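Local atomic coordinates of photoreceptor-histidine kinase BphP (Stigmatella aurantiaca DW4/3-1, PDB entry 6BAF), a protein that probably senses red and far-red light through a bound biliverdin-type bilin and passes the signal on through histidine kinase activity. Residues Leu21-Ala33 against Ala45-Ile57. Residues are numbered along the deposited sequence; the frame is centred on the assembly and turned at random.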
ATOM      1  N   LEU A  21     -10.870 -25.158   0.062  1.00 41.06           N
ATOM      2  CA  LEU A  21     -10.185 -26.432  -0.120  1.00 38.83           C
ATOM      3  C   LEU A  21      -9.182 -26.628   1.009  1.00 43.02           C
ATOM      4  O   LEU A  21      -8.597 -25.661   1.494  1.00 39.56           O
ATOM      5  CB  LEU A  21      -9.441 -26.459  -1.453  1.00 39.59           C
ATOM      6  CG  LEU A  21     -10.229 -26.072  -2.699  1.00 40.96           C
ATOM      7  CD1 LEU A  21      -9.266 -26.049  -3.867  1.00 41.60           C
ATOM      8  CD2 LEU A  21     -11.390 -27.063  -2.963  1.00 39.92           C
ATOM      9  N   VAL A  22      -8.973 -27.877   1.443  1.00 38.72           N
ATOM     10  CA  VAL A  22      -7.835 -28.218   2.294  1.00 35.62           C
ATOM     11  C   VAL A  22      -6.901 -29.109   1.484  1.00 40.62           C
ATOM     12  O   VAL A  22      -7.354 -30.015   0.771  1.00 40.21           O
ATOM     13  CB  VAL A  22      -8.256 -28.903   3.595  1.00 37.34           C
ATOM     14  CG1 VAL A  22      -7.032 -29.279   4.386  1.00 39.37           C
ATOM     15  CG2 VAL A  22      -9.183 -27.993   4.430  1.00 37.44           C
ATOM     16  N   LEU A  23      -5.601 -28.826   1.571  1.00 38.15           N
ATOM     17  CA  LEU A  23      -4.557 -29.424   0.750  1.00 38.58           C
ATOM     18  C   LEU A  23      -3.556 -30.158   1.628  1.00 40.76           C
ATOM     19  O   LEU A  23      -3.096 -29.620   2.651  1.00 39.25           O
ATOM     20  CB  LEU A  23      -3.812 -28.348  -0.046  1.00 38.86           C
ATOM     21  CG  LEU A  23      -4.633 -27.399  -0.925  1.00 41.22           C
ATOM     22  CD1 LEU A  23      -3.690 -26.359  -1.524  1.00 42.96           C
ATOM     23  CD2 LEU A  23      -5.245 -28.162  -2.007  1.00 45.69           C
ATOM     24  N   SER A  24      -3.170 -31.365   1.220  1.00 38.21           N
ATOM     25  CA  SER A  24      -2.130 -31.995   2.023  1.00 40.78           C
ATOM     26  C   SER A  24      -0.775 -31.367   1.714  1.00 38.27           C
ATOM     27  O   SER A  24      -0.565 -30.772   0.659  1.00 36.70           O
ATOM     28  CB  SER A  24      -2.041 -33.493   1.738  1.00 37.83           C
ATOM     29  OG  SER A  24      -1.560 -33.674   0.408  1.00 38.83           O
ATOM     30  N   GLU A  25       0.176 -31.601   2.600  1.00 39.05           N
ATOM     31  CA  GLU A  25       1.525 -31.113   2.384  1.00 45.94           C
ATOM     32  C   GLU A  25       2.471 -32.271   2.560  1.00 45.59           C
ATOM     33  O   GLU A  25       2.423 -32.932   3.599  1.00 44.12           O
ATOM     34  CB  GLU A  25       1.852 -30.012   3.390  1.00 46.85           C
ATOM     35  CG  GLU A  25       0.740 -28.953   3.508  1.00 48.28           C
ATOM     36  CD  GLU A  25       1.053 -27.904   4.581  1.00 55.98           C
ATOM     37  OE1 GLU A  25       0.590 -28.067   5.752  1.00 57.04           O
ATOM     38  OE2 GLU A  25       1.788 -26.940   4.258  1.00 52.48           O
ATOM     39  N   PRO A  26       3.407 -32.463   1.615  1.00 45.35           N
ATOM     40  CA  PRO A  26       3.730 -31.543   0.507  1.00 46.42           C
ATOM     41  C   PRO A  26       2.986 -31.809  -0.761  1.00 47.22           C
ATOM     42  O   PRO A  26       3.183 -31.104  -1.767  1.00 45.95           O
ATOM     43  CB  PRO A  26       5.224 -31.792   0.270  1.00 45.45           C
ATOM     44  CG  PRO A  26       5.380 -33.265   0.581  1.00 51.40           C
ATOM     45  CD  PRO A  26       4.470 -33.467   1.823  1.00 47.91           C
ATOM     46  N   GLY A  27       2.141 -32.830  -0.749  1.00 44.64           N
ATOM     47  CA  GLY A  27       1.651 -33.274  -2.041  1.00 41.34           C
ATOM     48  C   GLY A  27       0.514 -32.480  -2.625  1.00 44.90           C
ATOM     49  O   GLY A  27       0.196 -32.696  -3.792  1.00 41.70           O
ATOM     50  N   LEU A  28      -0.156 -31.617  -1.837  1.00 43.79           N
ATOM     51  CA  LEU A  28      -1.276 -30.802  -2.344  1.00 42.66           C
ATOM     52  C   LEU A  28      -2.408 -31.666  -2.869  1.00 44.11           C
ATOM     53  O   LEU A  28      -3.058 -31.329  -3.869  1.00 40.52           O
ATOM     54  CB  LEU A  28      -0.821 -29.811  -3.429  1.00 41.08           C
ATOM     55  CG  LEU A  28       0.348 -28.908  -2.978  1.00 46.46           C
ATOM     56  CD1 LEU A  28       0.788 -27.999  -4.133  1.00 43.90           C
ATOM     57  CD2 LEU A  28       0.044 -28.118  -1.677  1.00 38.39           C
ATOM     58  N   VAL A  29      -2.667 -32.786  -2.183  1.00 42.58           N
ATOM     59  CA  VAL A  29      -3.886 -33.550  -2.442  1.00 38.71           C
ATOM     60  C   VAL A  29      -5.047 -32.881  -1.719  1.00 35.75           C
ATOM     61  O   VAL A  29      -4.929 -32.540  -0.531  1.00 40.30           O
ATOM     62  CB  VAL A  29      -3.707 -35.016  -1.962  1.00 42.43           C
ATOM     63  CG1 VAL A  29      -5.024 -35.787  -2.108  1.00 39.64           C
ATOM     64  CG2 VAL A  29      -2.561 -35.703  -2.714  1.00 42.22           C
ATOM     65  N   LEU A  30      -6.198 -32.735  -2.399  1.00 39.08           N
ATOM     66  CA  LEU A  30      -7.373 -32.136  -1.763  1.00 37.39           C
ATOM     67  C   LEU A  30      -7.956 -33.141  -0.789  1.00 42.55           C
ATOM     68  O   LEU A  30      -8.497 -34.180  -1.205  1.00 40.79           O
ATOM     69  CB  LEU A  30      -8.457 -31.760  -2.775  1.00 37.41           C
ATOM     70  CG  LEU A  30      -8.215 -30.938  -4.051  1.00 48.83           C
ATOM     71  CD1 LEU A  30      -9.434 -30.110  -4.492  1.00 46.49           C
ATOM     72  CD2 LEU A  30      -6.996 -30.143  -3.977  1.00 41.87           C
ATOM     73  N   THR A  31      -7.910 -32.824   0.499  1.00 33.92           N
ATOM     74  CA  THR A  31      -8.573 -33.669   1.483  1.00 37.84           C
ATOM     75  C   THR A  31      -9.928 -33.153   1.931  1.00 37.95           C
ATOM     76  O   THR A  31     -10.671 -33.903   2.578  1.00 36.64           O
ATOM     77  CB  THR A  31      -7.692 -33.806   2.724  1.00 40.64           C
ATOM     78  OG1 THR A  31      -7.607 -32.525   3.343  1.00 37.48           O
ATOM     79  CG2 THR A  31      -6.282 -34.296   2.322  1.00 37.24           C
ATOM     80  N   HIS A  32     -10.230 -31.869   1.702  1.00 38.97           N
ATOM     81  CA  HIS A  32     -11.530 -31.278   1.994  1.00 34.26           C
ATOM     82  C   HIS A  32     -11.885 -30.351   0.836  1.00 37.55           C
ATOM     83  O   HIS A  32     -11.004 -29.742   0.222  1.00 37.20           O
ATOM     84  CB  HIS A  32     -11.600 -30.441   3.292  1.00 35.28           C
ATOM     85  CG  HIS A  32     -11.093 -31.115   4.538  1.00 36.17           C
ATOM     86  ND1 HIS A  32      -9.832 -31.670   4.636  1.00 34.57           N
ATOM     87  CD2 HIS A  32     -11.643 -31.212   5.775  1.00 34.47           C
ATOM     88  CE1 HIS A  32      -9.645 -32.111   5.868  1.00 39.35           C
ATOM     89  NE2 HIS A  32     -10.727 -31.840   6.580  1.00 37.90           N
ATOM     90  N   ALA A  33     -13.176 -30.242   0.553  1.00 37.71           N
ATOM     91  CA  ALA A  33     -13.701 -29.317  -0.439  1.00 38.54           C
ATOM     92  C   ALA A  33     -15.095 -28.911  -0.009  1.00 41.27           C
ATOM     93  O   ALA A  33     -15.877 -29.743   0.454  1.00 40.83           O
ATOM     94  CB  ALA A  33     -13.758 -29.932  -1.832  1.00 37.62           C
ATOM     95  N   ALA A  45     -17.628 -32.357  -5.528  1.00 59.13           N
ATOM     96  CA  ALA A  45     -16.782 -32.832  -4.436  1.00 60.65           C
ATOM     97  C   ALA A  45     -16.151 -34.168  -4.803  1.00 58.36           C
ATOM     98  O   ALA A  45     -14.956 -34.381  -4.557  1.00 55.59           O
ATOM     99  CB  ALA A  45     -17.565 -32.935  -3.123  1.00 61.20           C
ATOM    100  N   GLU A  46     -16.914 -35.049  -5.466  1.00 58.99           N
ATOM    101  CA  GLU A  46     -16.382 -36.369  -5.801  1.00 61.57           C
ATOM    102  C   GLU A  46     -15.209 -36.257  -6.758  1.00 57.79           C
ATOM    103  O   GLU A  46     -14.239 -37.019  -6.653  1.00 57.19           O
ATOM    104  CB  GLU A  46     -17.473 -37.269  -6.404  1.00 65.82           C
ATOM    105  CG  GLU A  46     -18.458 -37.869  -5.385  1.00 66.67           C
ATOM    106  CD  GLU A  46     -19.579 -36.898  -4.941  1.00 77.99           C
ATOM    107  OE1 GLU A  46     -20.424 -37.313  -4.099  1.00 76.34           O
ATOM    108  OE2 GLU A  46     -19.619 -35.728  -5.429  1.00 78.53           O
ATOM    109  N   GLN A  47     -15.279 -35.321  -7.707  1.00 58.35           N
ATOM    110  CA  GLN A  47     -14.147 -35.133  -8.611  1.00 55.59           C
ATOM    111  C   GLN A  47     -12.953 -34.535  -7.885  1.00 51.49           C
ATOM    112  O   GLN A  47     -11.805 -34.750  -8.293  1.00 51.25           O
ATOM    113  CB  GLN A  47     -14.524 -34.207  -9.766  1.00 58.83           C
ATOM    114  CG  GLN A  47     -15.512 -34.765 -10.778  1.00 60.76           C
ATOM    115  CD  GLN A  47     -15.864 -33.722 -11.835  1.00 66.12           C
ATOM    116  OE1 GLN A  47     -16.106 -32.541 -11.523  1.00 62.50           O
ATOM    117  NE2 GLN A  47     -15.861 -34.142 -13.092  1.00 68.93           N
ATOM    118  N   LEU A  48     -13.204 -33.755  -6.835  1.00 49.70           N
ATOM    119  CA  LEU A  48     -12.149 -33.016  -6.157  1.00 51.79           C
ATOM    120  C   LEU A  48     -11.435 -33.846  -5.078  1.00 45.01           C
ATOM    121  O   LEU A  48     -10.202 -33.871  -5.031  1.00 42.60           O
ATOM    122  CB  LEU A  48     -12.748 -31.739  -5.550  1.00 49.64           C
ATOM    123  CG  LEU A  48     -13.210 -30.634  -6.513  1.00 50.01           C
ATOM    124  CD1 LEU A  48     -13.907 -29.537  -5.720  1.00 50.16           C
ATOM    125  CD2 LEU A  48     -12.035 -30.079  -7.252  1.00 47.60           C
ATOM    126  N   LEU A  49     -12.180 -34.517  -4.204  1.00 41.09           N
ATOM    127  CA  LEU A  49     -11.558 -35.109  -3.023  1.00 41.91           C
ATOM    128  C   LEU A  49     -10.578 -36.207  -3.419  1.00 43.47           C
ATOM    129  O   LEU A  49     -10.942 -37.167  -4.111  1.00 41.87           O
ATOM    130  CB  LEU A  49     -12.619 -35.653  -2.086  1.00 37.77           C
ATOM    131  CG  LEU A  49     -13.490 -34.579  -1.470  1.00 44.08           C
ATOM    132  CD1 LEU A  49     -14.589 -35.194  -0.633  1.00 40.18           C
ATOM    133  CD2 LEU A  49     -12.620 -33.632  -0.646  1.00 39.92           C
ATOM    134  N   GLY A  50      -9.329 -36.040  -2.998  1.00 38.67           N
ATOM    135  CA  GLY A  50      -8.275 -36.990  -3.236  1.00 36.99           C
ATOM    136  C   GLY A  50      -7.469 -36.720  -4.479  1.00 42.41           C
ATOM    137  O   GLY A  50      -6.427 -37.369  -4.676  1.00 42.08           O
ATOM    138  N   ALA A  51      -7.907 -35.784  -5.317  1.00 42.35           N
ATOM    139  CA  ALA A  51      -7.167 -35.389  -6.510  1.00 43.45           C
ATOM    140  C   ALA A  51      -6.080 -34.379  -6.130  1.00 41.38           C
ATOM    141  O   ALA A  51      -6.264 -33.595  -5.189  1.00 43.77           O
ATOM    142  CB  ALA A  51      -8.120 -34.764  -7.536  1.00 44.20           C
ATOM    143  N   PRO A  52      -4.947 -34.376  -6.840  1.00 41.18           N
ATOM    144  CA  PRO A  52      -3.931 -33.335  -6.602  1.00 46.31           C
ATOM    145  C   PRO A  52      -4.378 -32.008  -7.207  1.00 48.06           C
ATOM    146  O   PRO A  52      -4.979 -31.974  -8.285  1.00 47.25           O
ATOM    147  CB  PRO A  52      -2.687 -33.878  -7.323  1.00 42.88           C
ATOM    148  CG  PRO A  52      -3.263 -34.667  -8.479  1.00 47.61           C
ATOM    149  CD  PRO A  52      -4.610 -35.230  -8.002  1.00 43.95           C
ATOM    150  N   LEU A  53      -4.100 -30.917  -6.489  1.00 47.77           N
ATOM    151  CA  LEU A  53      -4.503 -29.579  -6.937  1.00 48.57           C
ATOM    152  C   LEU A  53      -4.102 -29.317  -8.387  1.00 47.72           C
ATOM    153  O   LEU A  53      -4.895 -28.798  -9.177  1.00 48.18           O
ATOM    154  CB  LEU A  53      -3.867 -28.522  -6.028  1.00 45.74           C
ATOM    155  CG  LEU A  53      -4.525 -27.160  -5.741  1.00 53.78           C
ATOM    156  CD1 LEU A  53      -3.491 -26.043  -5.746  1.00 45.37           C
ATOM    157  CD2 LEU A  53      -5.692 -26.846  -6.613  1.00 48.17           C
ATOM    158  N   GLY A  54      -2.864 -29.659  -8.744  1.00 49.24           N
ATOM    159  CA  GLY A  54      -2.349 -29.333 -10.058  1.00 50.69           C
ATOM    160  C   GLY A  54      -3.209 -29.831 -11.205  1.00 55.44           C
ATOM    161  O   GLY A  54      -3.206 -29.242 -12.286  1.00 56.98           O
ATOM    162  N   HIS A  55      -3.967 -30.901 -10.985  1.00 50.49           N
ATOM    163  CA  HIS A  55      -4.811 -31.446 -12.037  1.00 53.73           C
ATOM    164  C   HIS A  55      -5.828 -30.435 -12.561  1.00 54.88           C
ATOM    165  O   HIS A  55      -6.291 -30.570 -13.700  1.00 53.64           O
ATOM    166  CB  HIS A  55      -5.518 -32.702 -11.504  1.00 51.28           C
ATOM    167  CG  HIS A  55      -6.502 -33.297 -12.463  1.00 59.66           C
ATOM    168  ND1 HIS A  55      -7.865 -33.289 -12.234  1.00 64.04           N
ATOM    169  CD2 HIS A  55      -6.327 -33.911 -13.658  1.00 60.60           C
ATOM    170  CE1 HIS A  55      -8.489 -33.871 -13.246  1.00 57.59           C
ATOM    171  NE2 HIS A  55      -7.579 -34.260 -14.120  1.00 62.67           N
ATOM    172  N   PHE A  56      -6.200 -29.438 -11.757  1.00 54.59           N
ATOM    173  CA  PHE A  56      -7.243 -28.475 -12.093  1.00 50.55           C
ATOM    174  C   PHE A  56      -6.697 -27.099 -12.498  1.00 54.13           C
ATOM    175  O   PHE A  56      -7.485 -26.203 -12.820  1.00 55.51           O
ATOM    176  CB  PHE A  56      -8.194 -28.302 -10.902  1.00 51.40           C
ATOM    177  CG  PHE A  56      -8.771 -29.598 -10.380  1.00 54.43           C
ATOM    178  CD1 PHE A  56      -9.916 -30.159 -10.968  1.00 53.15           C
ATOM    179  CD2 PHE A  56      -8.193 -30.247  -9.281  1.00 51.51           C
ATOM    180  CE1 PHE A  56     -10.460 -31.345 -10.477  1.00 52.65           C
ATOM    181  CE2 PHE A  56      -8.737 -31.450  -8.783  1.00 51.22           C
ATOM    182  CZ  PHE A  56      -9.864 -31.999  -9.380  1.00 49.83           C
ATOM    183  N   ILE A  57      -5.386 -26.895 -12.453  1.00 50.08           N
ATOM    184  CA  ILE A  57      -4.775 -25.590 -12.656  1.00 52.35           C
ATOM    185  C   ILE A  57      -4.284 -25.488 -14.102  1.00 57.50           C
ATOM    186  O   ILE A  57      -3.604 -26.394 -14.599  1.00 58.03           O
ATOM    187  CB  ILE A  57      -3.612 -25.368 -11.669  1.00 53.67           C
ATOM    188  CG1 ILE A  57      -4.069 -25.624 -10.213  1.00 51.76           C
ATOM    189  CG2 ILE A  57      -2.970 -23.959 -11.840  1.00 51.79           C
ATOM    190  CD1 ILE A  57      -5.284 -24.825  -9.774  1.00 52.18           C
TER
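Leu-30 sets CG anti to its own carbonyl carbon (chi1 -50°), and this drops its fork between Leu-48 and Leu-53. Leu-53 instead has CG roughly anti to the backbone N (chi1 -150°), which puts CG 3.9 Å from CD2 of Leu-23. The two methyls of Leu-30 part company. CD1 lies 3.8 Å from CD2 of Leu-48, the two side chains crossing at a slant, while CD2 reaches the backbone and CB of Leu-53. CB of Leu-30 also rests 3.5 Å from the carbonyl O of Leu-48. At the other end, CD2 of Leu-49 lies over the backbone between His-32 and Ala-33, 3.6 Å from Ala-33 N. The methyl of Ala-33 fits between CD1 of Leu-48 and CD2 of Leu-49.

Three backbone hydrogen bonds join the two segments beside this apolar layer. Leu-30 is gripped at both polar atoms. Its N gives a nearly straight bond to Ala-51 O (2.9 Å, 177°). Its O takes a bond from Gly-50 N (2.7 Å). Leu-53 N bonds to Leu-28 O, 2.8 Å away. This bond and the one from Leu-30 N flank Val-29 and Pro-52, which form a single antiparallel bridge as a non-hydrogen-bonded pair. Gly-50 belongs to a type II turn from Leu-48 to Ala-51, which carries the chain from the short helix 45-48 into the bridge.

The contact lies in the PAS domain. It lays helix 45-48 and the following loop against the hairpin of strands 19-23 and 30-34. Strand 103-110 flanks this hairpin on one side and strand 218-222 on the other. Helix 59-69 closes the Leu-53 end, where its Leu-69 touches both Leu-23 and Leu-53.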